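Local atomic coordinates of tRNA (Adenine(22)-N(1))-methyltransferase (PDB entry 6QE6), a protein that probably methylates N1 of adenine 22 in tRNA and binds S-adenosyl-L-homocysteine, the product left when the methyl donor S-adenosylmethionine is spent. Residues Asn153-Tyr158 against Lys176-Asp181; Lys157-Ile162 against Gln194-Asn199; Ile188-Lys193 against Gln231-Lys236. All coordinates share one frame; numbering follows the deposited sequence.

Overall arrangement
The seven-stranded sheet, with strand order 3-2-1-4-5-7-6, is that of a class I methyltransferase. Following the chain, helix 143-151 leads into edge strand 155-163, which turns back through strand 168-175. Interaction 1 closes this hairpin, bringing the loop 176-181 back against the start of the edge strand. Interaction 2 starts from the same strand, sharing Lys-157 and Tyr-158 with interaction 1, and closes a longer loop by setting helix 193-196 on it. Interaction 3 opens inside that loop and crosses it, joining helix 185-190 to the C-terminal helix 225-244. Interactions 2 and 3 meet at Glu-159 and Ser-192, and together they connect the sheet edge to the C-terminal helix.

Interaction 1. Residues Asn153-Tyr158 against Lys176-Asp181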
loop_
_atom_site.group_PDB
_atom_site.type_symbol
_atom_site.label_atom_id
_atom_site.label_comp_id
_atom_site.label_asym_id
_atom_site.label_seq_id
_atom_site.Cartn_x
_atom_site.Cartn_y
_atom_site.Cartn_z
ATOM N N ASN A 153 -5.970 15.611 -3.673
ATOM C CA ASN A 153 -4.847 16.548 -3.573
ATOM C C ASN A 153 -3.918 16.193 -2.402
ATOM O O ASN A 153 -3.398 17.066 -1.709
ATOM C CB ASN A 153 -5.342 17.991 -3.473
ATOM C CG ASN A 153 -4.401 18.987 -4.118
ATOM O OD1 ASN A 153 -3.299 18.634 -4.543
ATOM N ND2 ASN A 153 -4.832 20.255 -4.188
ATOM N N TYR A 154 -3.698 14.902 -2.196
ATOM C CA TYR A 154 -2.718 14.404 -1.243
ATOM C C TYR A 154 -1.405 14.104 -1.963
ATOM O O TYR A 154 -1.398 13.612 -3.094
ATOM C CB TYR A 154 -3.222 13.131 -0.552
ATOM C CG TYR A 154 -4.521 13.260 0.215
ATOM C CD1 TYR A 154 -4.885 14.459 0.836
ATOM C CD2 TYR A 154 -5.377 12.165 0.347
ATOM C CE1 TYR A 154 -6.076 14.566 1.553
ATOM C CE2 TYR A 154 -6.576 12.259 1.067
ATOM C CZ TYR A 154 -6.919 13.456 1.665
ATOM O OH TYR A 154 -8.105 13.538 2.367
ATOM N N LEU A 155 -0.299 14.379 -1.288
ATOM C CA LEU A 155 1.006 14.020 -1.799
ATOM C C LEU A 155 1.189 12.502 -1.814
ATOM O O LEU A 155 0.836 11.802 -0.856
ATOM C CB LEU A 155 2.086 14.666 -0.946
ATOM C CG LEU A 155 3.512 14.294 -1.340
ATOM C CD1 LEU A 155 3.800 14.669 -2.799
ATOM C CD2 LEU A 155 4.497 14.959 -0.383
ATOM N N ILE A 156 1.728 11.994 -2.921
ATOM C CA ILE A 156 2.310 10.660 -2.965
ATOM C C ILE A 156 3.793 10.842 -2.636
ATOM O O ILE A 156 4.599 11.216 -3.494
ATOM C CB ILE A 156 2.073 9.990 -4.322
ATOM C CG1 ILE A 156 0.569 9.807 -4.533
ATOM C CG2 ILE A 156 2.735 8.639 -4.376
ATOM C CD1 ILE A 156 0.163 9.424 -5.948
ATOM N N LYS A 157 4.151 10.616 -1.368
ATOM C CA LYS A 157 5.497 10.927 -0.911
ATOM C C LYS A 157 6.533 9.914 -1.387
ATOM O O LYS A 157 7.703 10.269 -1.573
ATOM C CB LYS A 157 5.538 10.999 0.614
ATOM C CG LYS A 157 6.916 11.305 1.178
ATOM C CD LYS A 157 6.836 11.782 2.621
ATOM C CE LYS A 157 8.219 11.838 3.297
ATOM N NZ LYS A 157 8.129 11.936 4.812
ATOM N N TYR A 158 6.147 8.653 -1.544
ATOM C CA TYR A 158 7.108 7.612 -1.865
ATOM C C TYR A 158 6.382 6.438 -2.503
ATOM O O TYR A 158 5.281 6.067 -2.083
ATOM C CB TYR A 158 7.884 7.143 -0.628
ATOM C CG TYR A 158 8.936 6.113 -0.939
ATOM C CD1 TYR A 158 10.050 6.444 -1.699
ATOM C CD2 TYR A 158 8.802 4.795 -0.503
ATOM C CE1 TYR A 158 11.010 5.510 -2.001
ATOM C CE2 TYR A 158 9.763 3.820 -0.812
ATOM C CZ TYR A 158 10.876 4.191 -1.552
ATOM O OH TYR A 158 11.860 3.273 -1.861
ATOM N N LYS A 176 -1.126 13.289 3.634
ATOM C CA LYS A 176 -2.341 14.082 3.460
ATOM C C LYS A 176 -2.122 15.559 3.730
ATOM O O LYS A 176 -2.947 16.381 3.320
ATOM C CB LYS A 176 -3.461 13.555 4.364
ATOM C CG LYS A 176 -3.916 12.147 4.012
ATOM C CD LYS A 176 -4.786 11.563 5.107
ATOM C CE LYS A 176 -6.046 12.398 5.279
ATOM N NZ LYS A 176 -6.914 11.831 6.348
ATOM N N ASN A 177 -1.021 15.923 4.374
ATOM C CA ASN A 177 -0.783 17.311 4.727
ATOM C C ASN A 177 0.062 18.044 3.696
ATOM O O ASN A 177 0.448 19.198 3.929
ATOM C CB ASN A 177 -0.142 17.387 6.110
ATOM C CG ASN A 177 -1.123 17.034 7.198
ATOM O OD1 ASN A 177 -2.156 17.702 7.360
ATOM N ND2 ASN A 177 -0.835 15.959 7.934
ATOM N N LYS A 178 0.365 17.402 2.574
ATOM C CA LYS A 178 1.042 18.060 1.476
ATOM C C LYS A 178 0.235 17.845 0.202
ATOM O O LYS A 178 -0.539 16.888 0.088
ATOM C CB LYS A 178 2.485 17.576 1.336
ATOM C CG LYS A 178 3.376 17.997 2.507
ATOM C CD LYS A 178 4.860 17.827 2.188
ATOM C CE LYS A 178 5.746 18.323 3.342
ATOM N NZ LYS A 178 6.427 17.213 4.119
ATOM N N TYR A 179 0.379 18.793 -0.721
ATOM C CA TYR A 179 -0.363 18.801 -1.968
ATOM C C TYR A 179 0.100 17.691 -2.904
ATOM O O TYR A 179 1.283 17.344 -2.966
ATOM C CB TYR A 179 -0.191 20.156 -2.667
ATOM C CG TYR A 179 -1.011 21.259 -2.045
ATOM C CD1 TYR A 179 -2.306 21.010 -1.597
ATOM C CD2 TYR A 179 -0.496 22.547 -1.897
ATOM C CE1 TYR A 179 -3.065 22.014 -1.010
ATOM C CE2 TYR A 179 -1.255 23.562 -1.326
ATOM C CZ TYR A 179 -2.539 23.289 -0.886
ATOM O OH TYR A 179 -3.314 24.274 -0.315
ATOM N N SER A 180 -0.851 17.160 -3.670
ATOM C CA SER A 180 -0.510 16.235 -4.743
ATOM C C SER A 180 0.413 16.889 -5.760
ATOM O O SER A 180 0.178 18.025 -6.194
ATOM C CB SER A 180 -1.766 15.760 -5.460
ATOM O OG SER A 180 -1.406 15.258 -6.737
ATOM N N ASP A 181 1.454 16.164 -6.156
ATOM C CA ASP A 181 2.188 16.560 -7.341
ATOM C C ASP A 181 1.280 16.451 -8.559
ATOM O O ASP A 181 0.304 15.692 -8.575
ATOM C CB ASP A 181 3.433 15.697 -7.526
ATOM C CG ASP A 181 4.555 16.093 -6.585
ATOM O OD1 ASP A 181 4.437 17.155 -5.912
ATOM O OD2 ASP A 181 5.556 15.350 -6.522
HETATM O O HOH W 1 -0.639 12.533 -5.571
HETATM O O HOH W 2 1.673 13.220 -5.517
#
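Tyr-154 and Leu-155, where the chain enters edge strand 155-163 of this class I methyltransferase sheet, pack against the returning chain 176-181, which has just left strand 168-175. Asn-153 precedes them as the end of a Schellman motif closing helix 143-151. Its positive phi (65°) is a conformation that asparagine tolerates well.

The Tyr-154 ring gives one face to Lys-176. CG of the lysine stands 3.8 Å from the ring centroid, almost on the ring normal, a CH-pi contact, while its CE reaches the Tyr-154 OH at 3.7 Å. Tyr-154 CG is anti to the carbonyl carbon (chi1 -59°), and the ring therefore lies alongside the lysine, both pointing the same way. A lysine suits this place because its methylenes cover the ring and its ammonium continues to Asp-127, in a salt bridge, and to the carbonyl of Ile-131. Trp-148 meets the tyrosine edge-to-face.

Leu-155 lays its branches along Lys-178, with CD2 3.7 Å from Lys-178 CB. CD1 lies near the Asp-181 carboxylate, and CB packs on the carbonyl O of Tyr-179. Leucine fits here because its branched apolar end can follow the lysine methylenes while its backbone N donates to Lys-178 O at 2.9 Å.

Asn-153 grips the loop with its side-chain amide. OD1 accepts from the N of Ser-180 at 3.0 Å, with the N-H angle bent to 135°; the same N-H makes a weak second bond to the Asn-153 carbonyl. The amide carries on to Tyr-179, where ND2 approaches the ring obliquely.

Two waters complete the join. One donates to Tyr-154 O and Ser-180 OG; the other accepts from Ile-156 N at 2.9 Å and from Asp-181 N at 3.0 Å.

Interaction 2. Residues Lys157-Ile162 against Gln194-Asn199; sequences KYESFI and QFFNKN
Phe-195 lays one face of its ring over the backbone of strand 157-162. Glu-159 N stands 3.6 Å above the ring plane, over its centre, and Tyr-158 CA makes a CH-pi contact 4.0 Å from the centroid. Phe-195 CG is anti to its carbonyl carbon (chi1 -52°), which swings the ring back along the strand until CZ comes within 3.2 Å of Lys-157 O. On the ring's opposite face lies Gln-194 CG. A flat, apolar ring suits this seat on a peptide chain; the tyrosine ring of Tyr-158 meets it only obliquely.

Phe-196 continues the cover. Its CZ touches Glu-159 CB at 3.7 Å and its CE1 touches Phe-161 CB at 3.8 Å, while Glu-159 OE2 lies in plane at the ring edge. Glu-159 is buried, with its carboxylate beside both phenylalanine rings; OE2 has a salt bridge to Arg-146 and OE1 accepts a hydrogen bond from Ser-192 N. No direct hydrogen bond joins the segments, but a water donates to both Glu-159 O and Phe-195 O.

Helix 193-196 thus rests on edge strand 155-163, with Tyr-202 of helix 200-217 meeting both Phe-161 and Phe-196, and Tyr-240 of helix 225-244 touching Phe-196.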
loop_
_atom_site.group_PDB
_atom_site.type_symbol
_atom_site.label_atom_id
_atom_site.label_comp_id
_atom_site.label_asym_id
_atom_site.label_seq_id
_atom_site.Cartn_x
_atom_site.Cartn_y
_atom_site.Cartn_z
ATOM N N LYS A 157 4.151 10.616 -1.368
ATOM C CA LYS A 157 5.497 10.927 -0.911
ATOM C C LYS A 157 6.533 9.914 -1.387
ATOM O O LYS A 157 7.703 10.269 -1.573
ATOM C CB LYS A 157 5.538 10.999 0.614
ATOM C CG LYS A 157 6.916 11.305 1.178
ATOM C CD LYS A 157 6.836 11.782 2.621
ATOM C CE LYS A 157 8.219 11.838 3.297
ATOM N NZ LYS A 157 8.129 11.936 4.812
ATOM N N TYR A 158 6.147 8.653 -1.544
ATOM C CA TYR A 158 7.108 7.612 -1.865
ATOM C C TYR A 158 6.382 6.438 -2.503
ATOM O O TYR A 158 5.281 6.067 -2.083
ATOM C CB TYR A 158 7.884 7.143 -0.628
ATOM C CG TYR A 158 8.936 6.113 -0.939
ATOM C CD1 TYR A 158 10.050 6.444 -1.699
ATOM C CD2 TYR A 158 8.802 4.795 -0.503
ATOM C CE1 TYR A 158 11.010 5.510 -2.001
ATOM C CE2 TYR A 158 9.763 3.820 -0.812
ATOM C CZ TYR A 158 10.876 4.191 -1.552
ATOM O OH TYR A 158 11.860 3.273 -1.861
ATOM N N GLU A 159 7.010 5.877 -3.530
ATOM C CA GLU A 159 6.566 4.643 -4.140
ATOM C C GLU A 159 7.782 3.783 -4.378
ATOM O O GLU A 159 8.898 4.290 -4.529
ATOM C CB GLU A 159 5.860 4.845 -5.472
ATOM C CG GLU A 159 4.649 5.708 -5.427
ATOM C CD GLU A 159 3.898 5.666 -6.756
ATOM O OE1 GLU A 159 3.861 6.704 -7.471
ATOM O OE2 GLU A 159 3.359 4.580 -7.081
ATOM N N SER A 160 7.543 2.471 -4.416
ATOM C CA SER A 160 8.561 1.519 -4.838
ATOM C C SER A 160 7.886 0.201 -5.205
ATOM O O SER A 160 6.699 -0.021 -4.932
ATOM C CB SER A 160 9.614 1.325 -3.758
ATOM O OG SER A 160 9.325 0.160 -3.049
ATOM N N PHE A 161 8.664 -0.675 -5.835
ATOM C CA PHE A 161 8.139 -1.898 -6.431
ATOM C C PHE A 161 8.968 -3.061 -5.919
ATOM O O PHE A 161 10.196 -3.053 -6.062
ATOM C CB PHE A 161 8.173 -1.821 -7.967
ATOM C CG PHE A 161 7.555 -3.014 -8.656
ATOM C CD1 PHE A 161 6.181 -3.246 -8.588
ATOM C CD2 PHE A 161 8.350 -3.907 -9.382
ATOM C CE1 PHE A 161 5.607 -4.345 -9.223
ATOM C CE2 PHE A 161 7.788 -5.000 -10.033
ATOM C CZ PHE A 161 6.418 -5.222 -9.951
ATOM N N ILE A 162 8.300 -4.057 -5.335
ATOM C CA ILE A 162 8.944 -5.086 -4.521
ATOM C C ILE A 162 8.595 -6.475 -5.055
ATOM O O ILE A 162 7.428 -6.769 -5.353
ATOM C CB ILE A 162 8.523 -4.964 -3.045
ATOM C CG1 ILE A 162 8.957 -3.612 -2.470
ATOM C CG2 ILE A 162 9.054 -6.132 -2.224
ATOM C CD1 ILE A 162 8.303 -3.298 -1.153
ATOM N N GLN A 194 9.785 9.949 -10.871
ATOM C CA GLN A 194 10.641 10.208 -9.727
ATOM C C GLN A 194 11.040 8.946 -8.962
ATOM O O GLN A 194 12.205 8.780 -8.597
ATOM C CB GLN A 194 9.905 11.193 -8.823
ATOM C CG GLN A 194 10.275 11.139 -7.392
ATOM C CD GLN A 194 9.548 12.194 -6.581
ATOM O OE1 GLN A 194 8.366 12.488 -6.823
ATOM N NE2 GLN A 194 10.262 12.796 -5.625
ATOM N N PHE A 195 10.084 8.048 -8.720
ATOM C CA PHE A 195 10.335 6.865 -7.912
ATOM C C PHE A 195 10.762 5.652 -8.735
ATOM O O PHE A 195 11.282 4.683 -8.160
ATOM C CB PHE A 195 9.088 6.521 -7.082
ATOM C CG PHE A 195 8.552 7.684 -6.269
ATOM C CD1 PHE A 195 9.303 8.246 -5.241
ATOM C CD2 PHE A 195 7.295 8.221 -6.537
ATOM C CE1 PHE A 195 8.815 9.328 -4.493
ATOM C CE2 PHE A 195 6.799 9.310 -5.781
ATOM C CZ PHE A 195 7.565 9.857 -4.765
ATOM N N PHE A 196 10.592 5.681 -10.061
ATOM C CA PHE A 196 10.867 4.498 -10.862
ATOM C C PHE A 196 11.868 4.689 -11.998
ATOM O O PHE A 196 12.131 3.720 -12.711
ATOM C CB PHE A 196 9.551 3.926 -11.415
ATOM C CG PHE A 196 8.612 3.467 -10.336
ATOM C CD1 PHE A 196 8.894 2.322 -9.598
ATOM C CD2 PHE A 196 7.479 4.207 -10.016
ATOM C CE1 PHE A 196 8.045 1.914 -8.569
ATOM C CE2 PHE A 196 6.622 3.797 -8.994
ATOM C CZ PHE A 196 6.912 2.645 -8.267
ATOM N N ASN A 197 12.451 5.879 -12.169
ATOM C CA ASN A 197 13.510 6.073 -13.161
ATOM C C ASN A 197 14.599 5.016 -13.026
ATOM O O ASN A 197 15.144 4.804 -11.935
ATOM C CB ASN A 197 14.152 7.459 -13.016
ATOM C CG ASN A 197 13.297 8.563 -13.578
ATOM O OD1 ASN A 197 12.734 8.436 -14.664
ATOM N ND2 ASN A 197 13.195 9.670 -12.836
ATOM N N LYS A 198 14.930 4.372 -14.153
ATOM C CA LYS A 198 16.040 3.423 -14.235
ATOM C C LYS A 198 15.802 2.171 -13.399
ATOM O O LYS A 198 16.761 1.517 -12.983
ATOM C CB LYS A 198 17.374 4.063 -13.817
ATOM C CG LYS A 198 17.648 5.448 -14.406
ATOM C CD LYS A 198 17.757 5.401 -15.935
ATOM C CE LYS A 198 18.528 6.600 -16.492
ATOM N NZ LYS A 198 18.143 6.896 -17.899
ATOM N N ASN A 199 14.543 1.816 -13.143
ATOM C CA ASN A 199 14.227 0.693 -12.256
ATOM C C ASN A 199 14.097 -0.580 -13.092
ATOM O O ASN A 199 13.035 -0.859 -13.659
ATOM C CB ASN A 199 12.958 0.979 -11.463
ATOM C CG ASN A 199 12.681 -0.060 -10.401
ATOM O OD1 ASN A 199 12.757 -1.263 -10.659
ATOM N ND2 ASN A 199 12.327 0.395 -9.201
HETATM O O HOH W 3 11.532 4.089 -5.459
#

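Interaction 3. Residues Ile188-Lys193 against Gln231-Lys236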
loop_
_atom_site.group_PDB
_atom_site.type_symbol
_atom_site.label_atom_id
_atom_site.label_comp_id
_atom_site.label_asym_id
_atom_site.label_seq_id
_atom_site.Cartn_x
_atom_site.Cartn_y
_atom_site.Cartn_z
ATOM N N ILE A 188 -0.020 8.511 -13.286
ATOM C CA ILE A 188 -1.145 8.009 -12.514
ATOM C C ILE A 188 -1.303 6.515 -12.744
ATOM O O ILE A 188 -1.571 5.742 -11.811
ATOM C CB ILE A 188 -2.419 8.789 -12.881
ATOM C CG1 ILE A 188 -2.272 10.247 -12.432
ATOM C CG2 ILE A 188 -3.627 8.157 -12.251
ATOM C CD1 ILE A 188 -3.562 11.049 -12.493
ATOM N N GLU A 189 -1.063 6.080 -13.979
ATOM C CA GLU A 189 -1.265 4.689 -14.336
ATOM C C GLU A 189 -0.190 3.793 -13.731
ATOM O O GLU A 189 -0.495 2.733 -13.178
ATOM C CB GLU A 189 -1.283 4.562 -15.860
ATOM C CG GLU A 189 -1.436 3.145 -16.317
ATOM C CD GLU A 189 -2.804 2.879 -16.866
ATOM O OE1 GLU A 189 -3.478 3.879 -17.214
ATOM O OE2 GLU A 189 -3.195 1.687 -16.954
ATOM N N PHE A 190 1.076 4.205 -13.826
ATOM C CA PHE A 190 2.185 3.301 -13.569
ATOM C C PHE A 190 3.163 3.761 -12.505
ATOM O O PHE A 190 4.077 2.991 -12.175
ATOM C CB PHE A 190 2.980 3.055 -14.851
ATOM C CG PHE A 190 2.177 2.484 -15.958
ATOM C CD1 PHE A 190 1.644 1.205 -15.857
ATOM C CD2 PHE A 190 1.970 3.212 -17.128
ATOM C CE1 PHE A 190 0.908 0.659 -16.901
ATOM C CE2 PHE A 190 1.243 2.670 -18.191
ATOM C CZ PHE A 190 0.712 1.388 -18.073
ATOM N N GLY A 191 3.033 4.987 -11.988
ATOM C CA GLY A 191 3.916 5.464 -10.939
ATOM C C GLY A 191 4.686 6.721 -11.296
ATOM O O GLY A 191 5.205 6.814 -12.410
ATOM N N SER A 192 4.762 7.694 -10.375
ATOM C CA SER A 192 5.588 8.887 -10.582
ATOM C C SER A 192 6.986 8.503 -11.051
ATOM O O SER A 192 7.649 7.674 -10.421
ATOM C CB SER A 192 5.689 9.711 -9.288
ATOM O OG SER A 192 4.455 9.781 -8.570
ATOM N N LYS A 193 7.421 9.103 -12.171
ATOM C CA LYS A 193 8.746 8.829 -12.744
ATOM C C LYS A 193 9.851 8.915 -11.703
ATOM O O LYS A 193 10.774 8.086 -11.682
ATOM C CB LYS A 193 9.061 9.821 -13.857
ATOM C CG LYS A 193 8.009 9.973 -14.906
ATOM C CD LYS A 193 8.419 11.094 -15.855
ATOM C CE LYS A 193 7.725 12.415 -15.539
ATOM N NZ LYS A 193 7.269 13.077 -16.804
ATOM N N GLN A 231 -4.706 -3.333 -26.917
ATOM C CA GLN A 231 -3.750 -2.670 -27.799
ATOM C C GLN A 231 -3.323 -1.317 -27.237
ATOM O O GLN A 231 -2.159 -0.911 -27.377
ATOM C CB GLN A 231 -4.369 -2.510 -29.190
ATOM C CG GLN A 231 -3.475 -1.838 -30.225
ATOM C CD GLN A 231 -2.532 -2.821 -30.932
ATOM O OE1 GLN A 231 -1.476 -3.194 -30.388
ATOM N NE2 GLN A 231 -2.912 -3.245 -32.153
ATOM N N ASN A 232 -4.255 -0.599 -26.600
ATOM C CA ASN A 232 -3.918 0.704 -26.034
ATOM C C ASN A 232 -3.128 0.560 -24.741
ATOM O O ASN A 232 -2.186 1.326 -24.498
ATOM C CB ASN A 232 -5.184 1.538 -25.807
ATOM C CG ASN A 232 -5.413 2.547 -26.921
ATOM O OD1 ASN A 232 -6.487 2.582 -27.540
ATOM N ND2 ASN A 232 -4.390 3.366 -27.200
ATOM N N ARG A 233 -3.493 -0.410 -23.901
ATOM C CA ARG A 233 -2.703 -0.694 -22.708
ATOM C C ARG A 233 -1.235 -0.908 -23.076
ATOM O O ARG A 233 -0.348 -0.259 -22.508
ATOM C CB ARG A 233 -3.294 -1.900 -21.978
ATOM C CG ARG A 233 -3.257 -1.844 -20.450
ATOM C CD ARG A 233 -1.832 -1.953 -19.967
ATOM N NE ARG A 233 -1.611 -2.561 -18.636
ATOM C CZ ARG A 233 -1.741 -1.929 -17.466
ATOM N NH1 ARG A 233 -1.472 -2.573 -16.336
ATOM N NH2 ARG A 233 -2.151 -0.660 -17.417
ATOM N N ILE A 234 -0.971 -1.765 -24.079
ATOM C CA ILE A 234 0.406 -2.065 -24.483
ATOM C C ILE A 234 1.149 -0.792 -24.848
ATOM O O ILE A 234 2.286 -0.573 -24.415
ATOM C CB ILE A 234 0.437 -3.056 -25.661
ATOM C CG1 ILE A 234 0.209 -4.486 -25.187
ATOM C CG2 ILE A 234 1.781 -2.966 -26.391
ATOM C CD1 ILE A 234 -0.257 -5.399 -26.272
ATOM N N ASN A 235 0.526 0.056 -25.675
ATOM C CA ASN A 235 1.177 1.295 -26.098
ATOM C C ASN A 235 1.400 2.245 -24.934
ATOM O O ASN A 235 2.412 2.957 -24.906
ATOM C CB ASN A 235 0.353 1.996 -27.175
ATOM C CG ASN A 235 0.308 1.217 -28.471
ATOM O OD1 ASN A 235 1.172 0.372 -28.740
ATOM N ND2 ASN A 235 -0.702 1.497 -29.288
ATOM N N LYS A 236 0.473 2.279 -23.973
ATOM C CA LYS A 236 0.694 3.112 -22.797
ATOM C C LYS A 236 1.907 2.622 -22.022
ATOM O O LYS A 236 2.768 3.427 -21.640
ATOM C CB LYS A 236 -0.566 3.147 -21.930
ATOM C CG LYS A 236 -1.406 4.398 -22.189
ATOM C CD LYS A 236 -2.913 4.193 -22.005
ATOM C CE LYS A 236 -3.262 3.620 -20.650
ATOM N NZ LYS A 236 -4.731 3.700 -20.369
#
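A salt-bridge network of Glu-189, Arg-233 and Lys-236 joins the end of the short helix 185-190 to the C-terminal helix 225-244. The glutamate divides its carboxylate between two basic residues one helical turn apart. OE2 meets Arg-233 NH2 at 2.6 Å, a close salt bridge at the edge of the guanidinium. NH2 is the guanidinium nitrogen that makes this approach, and the two flat groups are turned 67° against each other, unlike the coplanar two-pronged pairing. OE1 faces Lys-236 NZ at 3.4 Å, a long and weak bond, with the lysine chain crossing the glutamate at about a right angle. OE1 also has a salt bridge to Lys-143, at the start of helix 143-151. Three positive groups around one buried carboxylate would be expected to favour its ionised form.

The position of the carboxylate follows from the torsions. With CG anti to the backbone N (chi1 178°), Glu-189 sets CG over a face of the neighbouring Phe-190 ring, and the bend at chi2 then turns the acid toward Arg-233 and Lys-236.

Phe-190 supplies the ring that meets the arginine head and the backbone of helix 225-244. Its CE1 lies 3.4 Å from Arg-233 NH2, over one face of the guanidinium, with the ring and guanidinium planes 45° apart. Its CE2 comes to 3.8 Å from Lys-236 O and touches the lysine's CB. A phenylalanine suits a place where it must pack beside both groups. Arg-233 CB does not point at helix 185-190, but the long chain, bent at chi2, brings NH2 to the acid.

Phe-190 also packs on Ile-237 and meets the ring of Tyr-240, and its carbonyl accepts from the Tyr-202 hydroxyl. Helix 185-190 is thereby set against helix 225-244, with helix 200-217 packing alongside through Leu-213, which touches Arg-233.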